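Local coordinates for MexT protein (Pseudomonas aeruginosa, PDB 6L33) that probably acts as a DNA-binding transcriptional activator of the LysR family, switching on the MexEF-OprN efflux pump, and is represented here by its regulatory domain, at residues B[72-78]-B[180-186]; B[93-99]-B[170-174]; B[25-30]-B[201-205]. All coordinates share one frame; numbering follows the deposited sequence.

Interaction 1: B[72-78]-B[180-186]; sequences AKRKTVR and ELSMAWR
Lys73 and Trp185 form a hydrogen-bonded pair of an antiparallel ladder, and the indole turns one face to the lysine. Lys73 CB stands over that face, 3.8 Å from the centroid of the five-membered ring of Trp185, in a CH-pi contact. The Trp185 torsion (chi1 63°) places CG between backbone N and carbonyl carbon, and from there the ring extends alongside strand 72-78 until its CZ3 edge reaches Lys75 CB. Lys75 and Met183 make the next hydrogen-bonded pair, with Met183 N donating to Lys75 O at 2.7 Å. Past Thr76 the register slips by one: Val77 N and Arg78 N both donate to Leu181 O, at 3.0 and 3.2 Å, approaching from the same face of its carbonyl plane. This is a classic beta bulge, which Leu181 N closes by donating to Arg78 O. From the bulge, Val77 CG2 touches Leu181 CB at 3.6 Å and CG1 reaches back to Met183 CB at 3.8 Å. On the face carrying Arg74 and Ser182, the Arg74 side chain crosses that of Glu180 at about a right angle, the guanidinium and carboxylate planes 74° apart; NH2 forms a salt bridge with Glu180 OE1, a pairing left in some doubt because the position of OE1 is uncertain. Thr65 and the carbonyl of Asp66 also take hydrogen bonds from Arg74 NH2, while Asp190 holds Trp185 NE1. Strand 72-78 is an outermost strand, within this chain, of a mixed five-stranded sheet; strand 181-186 lies between it and strand 60-62, with Met183 against helix 193-203 and Ala184 against helix 49-55.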
# COMPACT_ATOMS: atom_id res chain seq x y z
N ALA B 72 14.71 -21.37 3.15
CA ALA B 72 14.14 -20.58 2.07
C ALA B 72 15.11 -20.52 0.90
O ALA B 72 16.31 -20.28 1.10
CB ALA B 72 13.80 -19.16 2.54
N LYS B 73 14.60 -20.74 -0.30
CA LYS B 73 15.35 -20.57 -1.53
C LYS B 73 15.05 -19.20 -2.12
O LYS B 73 13.98 -18.64 -1.92
CB LYS B 73 15.01 -21.67 -2.54
CG LYS B 73 15.63 -23.03 -2.24
CD LYS B 73 16.95 -23.21 -2.98
CE LYS B 73 17.06 -24.60 -3.60
NZ LYS B 73 17.28 -25.67 -2.59
N ARG B 74 16.02 -18.66 -2.86
CA ARG B 74 15.86 -17.33 -3.42
C ARG B 74 16.54 -17.25 -4.78
O ARG B 74 17.45 -18.02 -5.09
CB ARG B 74 16.42 -16.25 -2.47
CG ARG B 74 17.81 -15.76 -2.82
CD ARG B 74 18.49 -15.14 -1.61
NE ARG B 74 18.12 -13.73 -1.42
CZ ARG B 74 18.47 -13.01 -0.36
NH1 ARG B 74 19.20 -13.55 0.61
NH2 ARG B 74 18.09 -11.74 -0.27
N LYS B 75 16.07 -16.30 -5.58
CA LYS B 75 16.56 -16.08 -6.93
C LYS B 75 16.55 -14.59 -7.20
O LYS B 75 15.49 -13.95 -7.12
CB LYS B 75 15.70 -16.83 -7.96
CG LYS B 75 15.78 -16.30 -9.38
CD LYS B 75 15.01 -17.21 -10.34
CE LYS B 75 15.11 -16.72 -11.77
NZ LYS B 75 14.04 -15.73 -12.11
N THR B 76 17.72 -14.02 -7.50
CA THR B 76 17.78 -12.61 -7.86
C THR B 76 17.04 -12.38 -9.17
O THR B 76 17.28 -13.08 -10.16
CB THR B 76 19.24 -12.15 -7.99
OG1 THR B 76 19.88 -12.22 -6.71
CG2 THR B 76 19.30 -10.72 -8.50
N VAL B 77 16.13 -11.42 -9.17
CA VAL B 77 15.43 -11.04 -10.39
C VAL B 77 15.88 -9.69 -10.93
O VAL B 77 15.73 -9.45 -12.14
CB VAL B 77 13.90 -11.07 -10.19
CG1 VAL B 77 13.49 -12.31 -9.42
CG2 VAL B 77 13.42 -9.81 -9.49
N ARG B 78 16.44 -8.82 -10.10
CA ARG B 78 16.92 -7.52 -10.57
C ARG B 78 17.82 -6.85 -9.53
O ARG B 78 17.44 -6.71 -8.36
CB ARG B 78 15.75 -6.60 -10.91
CG ARG B 78 16.13 -5.38 -11.72
CD ARG B 78 14.92 -4.48 -11.94
NE ARG B 78 15.23 -3.33 -12.78
CZ ARG B 78 15.84 -2.24 -12.35
NH1 ARG B 78 16.08 -1.23 -13.18
NH2 ARG B 78 16.22 -2.15 -11.08
N GLU B 180 18.51 -5.88 -3.48
CA GLU B 180 18.11 -6.59 -4.69
C GLU B 180 16.60 -6.84 -4.69
O GLU B 180 15.98 -7.01 -3.64
CB GLU B 180 18.85 -7.92 -4.77
CG GLU B 180 18.72 -8.73 -3.48
CD GLU B 180 19.35 -10.11 -3.55
OE1 GLU B 180 18.62 -11.11 -3.35
OE2 GLU B 180 20.57 -10.20 -3.80
N LEU B 181 16.02 -6.87 -5.89
CA LEU B 181 14.72 -7.50 -6.07
C LEU B 181 14.94 -9.00 -6.21
O LEU B 181 15.76 -9.44 -7.01
CB LEU B 181 14.00 -6.95 -7.31
CG LEU B 181 13.09 -5.73 -7.16
CD1 LEU B 181 12.41 -5.42 -8.49
CD2 LEU B 181 12.06 -5.92 -6.06
N SER B 182 14.21 -9.78 -5.41
CA SER B 182 14.40 -11.22 -5.37
C SER B 182 13.06 -11.93 -5.55
O SER B 182 12.00 -11.38 -5.24
CB SER B 182 15.02 -11.68 -4.05
OG SER B 182 16.40 -11.38 -3.98
N MSE B 183 13.14 -13.16 -6.06
CA MSE B 183 12.05 -14.11 -5.88
C MSE B 183 12.50 -15.09 -4.82
O MSE B 183 13.56 -15.70 -4.94
CB MSE B 183 11.70 -14.84 -7.17
CG MSE B 183 10.63 -15.91 -6.96
SE MSE B 183 10.11 -16.89 -8.55
CE MSE B 183 9.86 -15.40 -9.77
N ALA B 184 11.71 -15.22 -3.76
CA ALA B 184 12.08 -16.07 -2.64
C ALA B 184 10.92 -16.98 -2.28
O ALA B 184 9.76 -16.57 -2.29
CB ALA B 184 12.49 -15.24 -1.42
N TRP B 185 11.25 -18.23 -1.97
CA TRP B 185 10.25 -19.21 -1.57
C TRP B 185 10.88 -20.14 -0.54
O TRP B 185 12.10 -20.15 -0.34
CB TRP B 185 9.70 -19.98 -2.77
CG TRP B 185 10.72 -20.80 -3.51
CD1 TRP B 185 10.95 -22.14 -3.37
CD2 TRP B 185 11.63 -20.34 -4.52
NE1 TRP B 185 11.95 -22.54 -4.21
CE2 TRP B 185 12.39 -21.46 -4.93
CE3 TRP B 185 11.89 -19.10 -5.11
CZ2 TRP B 185 13.38 -21.37 -5.91
CZ3 TRP B 185 12.87 -19.01 -6.08
CH2 TRP B 185 13.61 -20.14 -6.47
N ARG B 186 10.03 -20.90 0.12
CA ARG B 186 10.44 -21.78 1.20
C ARG B 186 10.96 -23.10 0.65
O ARG B 186 10.47 -23.60 -0.36
CB ARG B 186 9.28 -22.02 2.16
CG ARG B 186 8.05 -22.54 1.46
CD ARG B 186 7.13 -21.44 0.94
NE ARG B 186 6.49 -20.70 2.03
CZ ARG B 186 5.65 -21.23 2.91
NH1 ARG B 186 5.32 -22.52 2.85
NH2 ARG B 186 5.14 -20.47 3.85

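Interaction 2: B[93-99]-B[170-174]; sequences QLTLDDY and EDPPF
Glu170 reaches from the end of its strand to the backbone just ahead of helix 96-101. Its CB lies 3.4 Å from Gln93 OE1, and the two side chains slide past each other in opposite directions. The chain, extended beyond CG (chi2 -176°), carries the carboxylate to Leu94: Glu170 CG is still 4.1 Å from Gln93 OE1, and CD lies 3.8 Å from both Gln93 OE1 and Leu94 N. There OE1 offers its syn lone pair to Leu94 N, 2.8 Å away and nearly straight at 162°, while also lying against Leu94 CB. The other oxygen, OE2, is salt-bridged to Arg86, so both carboxylate oxygens of this buried side chain have a partner, and the arginine probably stabilises its negative charge. A water lies next to Glu170 OE1 and Leu94 O; another accepts from Asp171 N, donates to Asp171 OD2 and is weakly bonded to Gln93 NE2. Pro173 presses CB and CG on the first turn of the helix, CB lying 3.6 Å from Leu96 N. Phe174 turns the edge of its ring to the face of Tyr99 in a T-shaped stack, the planes 70° apart and CE1 3.4 Å from Tyr99 CE2; Leu96 CD1 touches Phe174 CD1. Thr95 is the N-cap residue, and its reciprocal side-chain-to-backbone bonds with Asp98 make a capping box, the motif that starts this helix of the LysR substrate-binding domain.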
# COMPACT_ATOMS: atom_id res chain seq x y z
N GLN B 93 21.93 19.28 -10.53
CA GLN B 93 21.84 18.13 -9.64
C GLN B 93 22.16 18.55 -8.21
O GLN B 93 22.91 19.50 -7.97
CB GLN B 93 22.79 17.03 -10.10
CG GLN B 93 22.31 16.27 -11.33
CD GLN B 93 22.76 14.82 -11.34
OE1 GLN B 93 22.74 14.14 -10.31
NE2 GLN B 93 23.16 14.34 -12.51
N LEU B 94 21.57 17.82 -7.26
CA LEU B 94 21.83 18.09 -5.86
C LEU B 94 23.26 17.70 -5.50
O LEU B 94 23.71 16.60 -5.83
CB LEU B 94 20.84 17.33 -4.98
CG LEU B 94 19.36 17.66 -5.13
CD1 LEU B 94 18.51 16.62 -4.42
CD2 LEU B 94 19.06 19.06 -4.61
N THR B 95 23.97 18.60 -4.83
CA THR B 95 25.22 18.23 -4.20
C THR B 95 24.95 17.56 -2.86
O THR B 95 23.82 17.55 -2.36
CB THR B 95 26.12 19.46 -3.99
OG1 THR B 95 25.50 20.33 -3.03
CG2 THR B 95 26.32 20.21 -5.29
N LEU B 96 26.00 17.00 -2.27
CA LEU B 96 25.87 16.42 -0.93
C LEU B 96 25.38 17.46 0.07
O LEU B 96 24.53 17.16 0.91
CB LEU B 96 27.21 15.83 -0.49
CG LEU B 96 27.24 15.21 0.91
CD1 LEU B 96 26.20 14.10 1.04
CD2 LEU B 96 28.63 14.69 1.23
N ASP B 97 25.88 18.70 -0.03
CA ASP B 97 25.42 19.76 0.86
C ASP B 97 23.94 20.04 0.67
O ASP B 97 23.19 20.17 1.64
CB ASP B 97 26.24 21.04 0.62
CG ASP B 97 27.59 21.01 1.31
OD1 ASP B 97 27.74 20.25 2.30
OD2 ASP B 97 28.49 21.75 0.87
N ASP B 98 23.50 20.17 -0.59
CA ASP B 98 22.07 20.34 -0.86
C ASP B 98 21.26 19.20 -0.26
O ASP B 98 20.21 19.42 0.34
CB ASP B 98 21.81 20.41 -2.37
CG ASP B 98 22.53 21.56 -3.05
OD1 ASP B 98 22.89 22.54 -2.36
OD2 ASP B 98 22.72 21.48 -4.28
N TYR B 99 21.74 17.97 -0.44
CA TYR B 99 21.01 16.80 0.03
C TYR B 99 20.82 16.84 1.54
O TYR B 99 19.71 16.63 2.05
CB TYR B 99 21.77 15.54 -0.38
CG TYR B 99 21.05 14.24 -0.07
CD1 TYR B 99 20.18 13.68 -0.99
CD2 TYR B 99 21.27 13.58 1.13
CE1 TYR B 99 19.53 12.49 -0.71
CE2 TYR B 99 20.62 12.40 1.42
CZ TYR B 99 19.75 11.86 0.50
OH TYR B 99 19.11 10.67 0.78
N GLU B 170 17.68 11.33 -10.13
CA GLU B 170 19.10 11.51 -10.35
C GLU B 170 19.87 10.56 -9.45
O GLU B 170 19.35 10.06 -8.45
CB GLU B 170 19.54 12.97 -10.11
CG GLU B 170 19.00 13.60 -8.83
CD GLU B 170 19.38 15.06 -8.69
OE1 GLU B 170 20.25 15.38 -7.85
OE2 GLU B 170 18.81 15.90 -9.42
N ASP B 171 21.13 10.32 -9.82
CA ASP B 171 22.00 9.53 -8.97
C ASP B 171 22.33 10.31 -7.70
O ASP B 171 22.51 11.53 -7.76
CB ASP B 171 23.28 9.15 -9.71
CG ASP B 171 23.04 8.23 -10.88
OD1 ASP B 171 22.44 7.15 -10.68
OD2 ASP B 171 23.44 8.58 -12.01
N PRO B 172 22.43 9.65 -6.55
CA PRO B 172 22.71 10.37 -5.31
C PRO B 172 24.14 10.88 -5.30
O PRO B 172 25.02 10.32 -5.96
CB PRO B 172 22.49 9.31 -4.22
CG PRO B 172 21.74 8.19 -4.88
CD PRO B 172 22.17 8.22 -6.31
N PRO B 173 24.42 11.96 -4.54
CA PRO B 173 25.79 12.49 -4.49
C PRO B 173 26.67 11.73 -3.51
O PRO B 173 27.67 12.26 -3.02
CB PRO B 173 25.57 13.94 -4.03
CG PRO B 173 24.36 13.86 -3.16
CD PRO B 173 23.48 12.77 -3.74
N PHE B 174 26.29 10.49 -3.22
CA PHE B 174 27.03 9.61 -2.32
C PHE B 174 26.51 8.20 -2.54
O PHE B 174 25.52 7.98 -3.25
CB PHE B 174 26.89 10.04 -0.86
CG PHE B 174 25.48 10.00 -0.35
CD1 PHE B 174 24.60 11.05 -0.58
CD2 PHE B 174 25.02 8.91 0.38
CE1 PHE B 174 23.31 11.01 -0.11
CE2 PHE B 174 23.73 8.86 0.86
CZ PHE B 174 22.87 9.91 0.61
O HOH W 1 21.90 11.44 -12.42
O HOH W 2 22.62 14.41 -6.99

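Interaction 3: B[25-30]-B[201-205]; sequences PLLRRL and RISMF
Phe205, just past the end of helix 193-203, lays one face of its ring over the start of the segment 25-30, where the backbone passes from Pro25 to Leu26. Leu26 CA stands 4.2 Å from the centroid of the Phe205 ring in a CH-pi contact, with the proline carbonyl carbon over the same ring nearer its rim. The proline side chain runs past the phenylalanine in the opposite direction, and Pro25 CB comes within 3.5 Å of Phe205 CD1. At the ring edge Arg29 CB approaches CZ and CE2. A single aromatic ring thus touches three residues, Pro25, Leu26 and Arg29, spread over little more than one helical turn.

Leu26 sends its branches onward to the other helix. With CG anti to the backbone N (chi1 176°), both methyls arrive at Ile202, and the Leu26 CD2 to Ile202 CD1 approach of 3.5 Å is tighter than usual van der Waals contact; CD1 also reaches Arg201 O. One turn later Leu30 CD1 rests 3.8 Å from Arg201 CG, on the aliphatic part of that arginine. Beside these apolar contacts the chain of Arg29 bends at chi2 and chi3, and Met204, a selenomethionine, lies over one face of the Arg29 guanidinium. Arg29 NH1 and Arg201 NH2 come within 3.9 Å with their guanidinium planes 75° apart, but both arginines are salt-bridged to Glu33, whose carboxylate probably offsets the like charges. No hydrogen bond joins the two segments directly.

On its other side helix 18-33 meets the second subunit, where Leu27 packs on Leu132 of that subunit. Helix 18-33 thus packs against the end of helix 193-203 and the loop that follows it, beside a central sheet, as in the alpha/beta subdomains of the periplasmic-binding-protein-like fold of LysR regulatory domains.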
# COMPACT_ATOMS: atom_id res chain seq x y z
N PRO B 25 -0.01 -8.48 -16.49
CA PRO B 25 0.29 -9.56 -17.45
C PRO B 25 0.25 -10.93 -16.81
O PRO B 25 -0.12 -11.90 -17.48
CB PRO B 25 1.69 -9.20 -17.95
CG PRO B 25 2.30 -8.46 -16.84
CD PRO B 25 1.19 -7.63 -16.27
N LEU B 26 0.62 -11.04 -15.53
CA LEU B 26 0.59 -12.34 -14.87
C LEU B 26 -0.83 -12.87 -14.76
O LEU B 26 -1.11 -14.01 -15.14
CB LEU B 26 1.23 -12.23 -13.49
CG LEU B 26 1.20 -13.50 -12.65
CD1 LEU B 26 2.34 -14.43 -13.02
CD2 LEU B 26 1.20 -13.17 -11.17
N LEU B 27 -1.75 -12.04 -14.26
CA LEU B 27 -3.14 -12.46 -14.08
C LEU B 27 -3.73 -13.03 -15.36
O LEU B 27 -4.48 -14.01 -15.33
CB LEU B 27 -3.98 -11.28 -13.60
CG LEU B 27 -4.32 -11.21 -12.12
CD1 LEU B 27 -5.44 -10.20 -11.91
CD2 LEU B 27 -4.70 -12.56 -11.55
N ARG B 28 -3.40 -12.43 -16.50
CA ARG B 28 -3.96 -12.89 -17.77
C ARG B 28 -3.48 -14.30 -18.11
O ARG B 28 -4.25 -15.08 -18.69
CB ARG B 28 -3.59 -11.91 -18.89
CG ARG B 28 -4.23 -10.54 -18.74
CD ARG B 28 -3.90 -9.65 -19.92
NE ARG B 28 -2.62 -8.96 -19.77
CZ ARG B 28 -2.50 -7.67 -19.49
NH1 ARG B 28 -3.58 -6.91 -19.34
NH2 ARG B 28 -1.29 -7.13 -19.37
N ARG B 29 -2.24 -14.64 -17.76
CA ARG B 29 -1.72 -15.97 -18.10
C ARG B 29 -2.40 -17.05 -17.27
O ARG B 29 -2.88 -18.05 -17.81
CB ARG B 29 -0.20 -16.00 -17.91
CG ARG B 29 0.48 -17.24 -18.50
CD ARG B 29 -0.23 -17.72 -19.77
NE ARG B 29 0.69 -18.24 -20.78
CZ ARG B 29 1.13 -19.49 -20.81
NH1 ARG B 29 0.74 -20.36 -19.90
NH2 ARG B 29 1.96 -19.88 -21.77
N LEU B 30 -2.45 -16.88 -15.94
CA LEU B 30 -3.08 -17.88 -15.09
C LEU B 30 -4.55 -18.05 -15.44
O LEU B 30 -5.08 -19.17 -15.41
CB LEU B 30 -2.92 -17.52 -13.62
CG LEU B 30 -1.53 -17.55 -12.97
CD1 LEU B 30 -0.69 -18.69 -13.49
CD2 LEU B 30 -0.80 -16.27 -13.18
N ARG B 201 5.63 -19.38 -13.79
CA ARG B 201 4.75 -18.41 -14.43
C ARG B 201 5.09 -16.98 -14.03
O ARG B 201 4.99 -16.07 -14.85
CB ARG B 201 3.29 -18.73 -14.10
CG ARG B 201 2.57 -19.54 -15.18
CD ARG B 201 3.32 -20.83 -15.49
NE ARG B 201 2.78 -21.55 -16.64
CZ ARG B 201 3.30 -22.67 -17.12
NH1 ARG B 201 4.36 -23.21 -16.55
NH2 ARG B 201 2.75 -23.26 -18.18
N ILE B 202 5.50 -16.77 -12.77
CA ILE B 202 5.96 -15.44 -12.37
C ILE B 202 7.22 -15.06 -13.13
O ILE B 202 7.36 -13.92 -13.59
CB ILE B 202 6.19 -15.38 -10.84
CG1 ILE B 202 4.92 -15.76 -10.08
CG2 ILE B 202 6.65 -13.98 -10.44
CD1 ILE B 202 4.04 -14.59 -9.75
N SER B 203 8.16 -16.00 -13.26
CA SER B 203 9.42 -15.72 -13.92
C SER B 203 9.24 -15.41 -15.40
O SER B 203 10.12 -14.79 -16.01
CB SER B 203 10.38 -16.89 -13.75
OG SER B 203 10.59 -17.18 -12.38
N MSE B 204 8.12 -15.82 -15.99
CA MSE B 204 7.84 -15.56 -17.39
C MSE B 204 7.59 -14.07 -17.64
O MSE B 204 7.60 -13.61 -18.78
CB MSE B 204 6.63 -16.39 -17.84
CG MSE B 204 6.37 -16.42 -19.33
SE MSE B 204 4.57 -17.05 -19.73
CE MSE B 204 4.43 -18.43 -18.37
N PHE B 205 7.37 -13.32 -16.56
CA PHE B 205 7.06 -11.90 -16.66
C PHE B 205 8.05 -11.00 -15.94
O PHE B 205 7.90 -9.77 -16.01
CB PHE B 205 5.64 -11.64 -16.13
CG PHE B 205 4.57 -12.29 -16.94
CD1 PHE B 205 4.16 -11.74 -18.15
CD2 PHE B 205 3.97 -13.46 -16.51
CE1 PHE B 205 3.17 -12.34 -18.90
CE2 PHE B 205 2.98 -14.07 -17.26
CZ PHE B 205 2.58 -13.51 -18.46

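From the N terminus, the first of the contact segments is 25-30, on helix 18-33; its partner 201-205 comes only near the C terminus, so interaction 3 closes the widest loop. Within that loop strand 72-78 pairs with 180-186, and within this second loop residues 93-99 meet 170-174; the three closures nest without crossing. Interactions 1 and 3 touch: Met183 CE lies 3.6 Å from Ile202 CG2, joining strand 181-186 to helix 193-203, which follows it in the chain. Interaction 2 lies beside the other five-stranded sheet, joining the start of helix 96-101 to the loop that leaves edge strand 168-170, its centre about 31 Å from that of interaction 1.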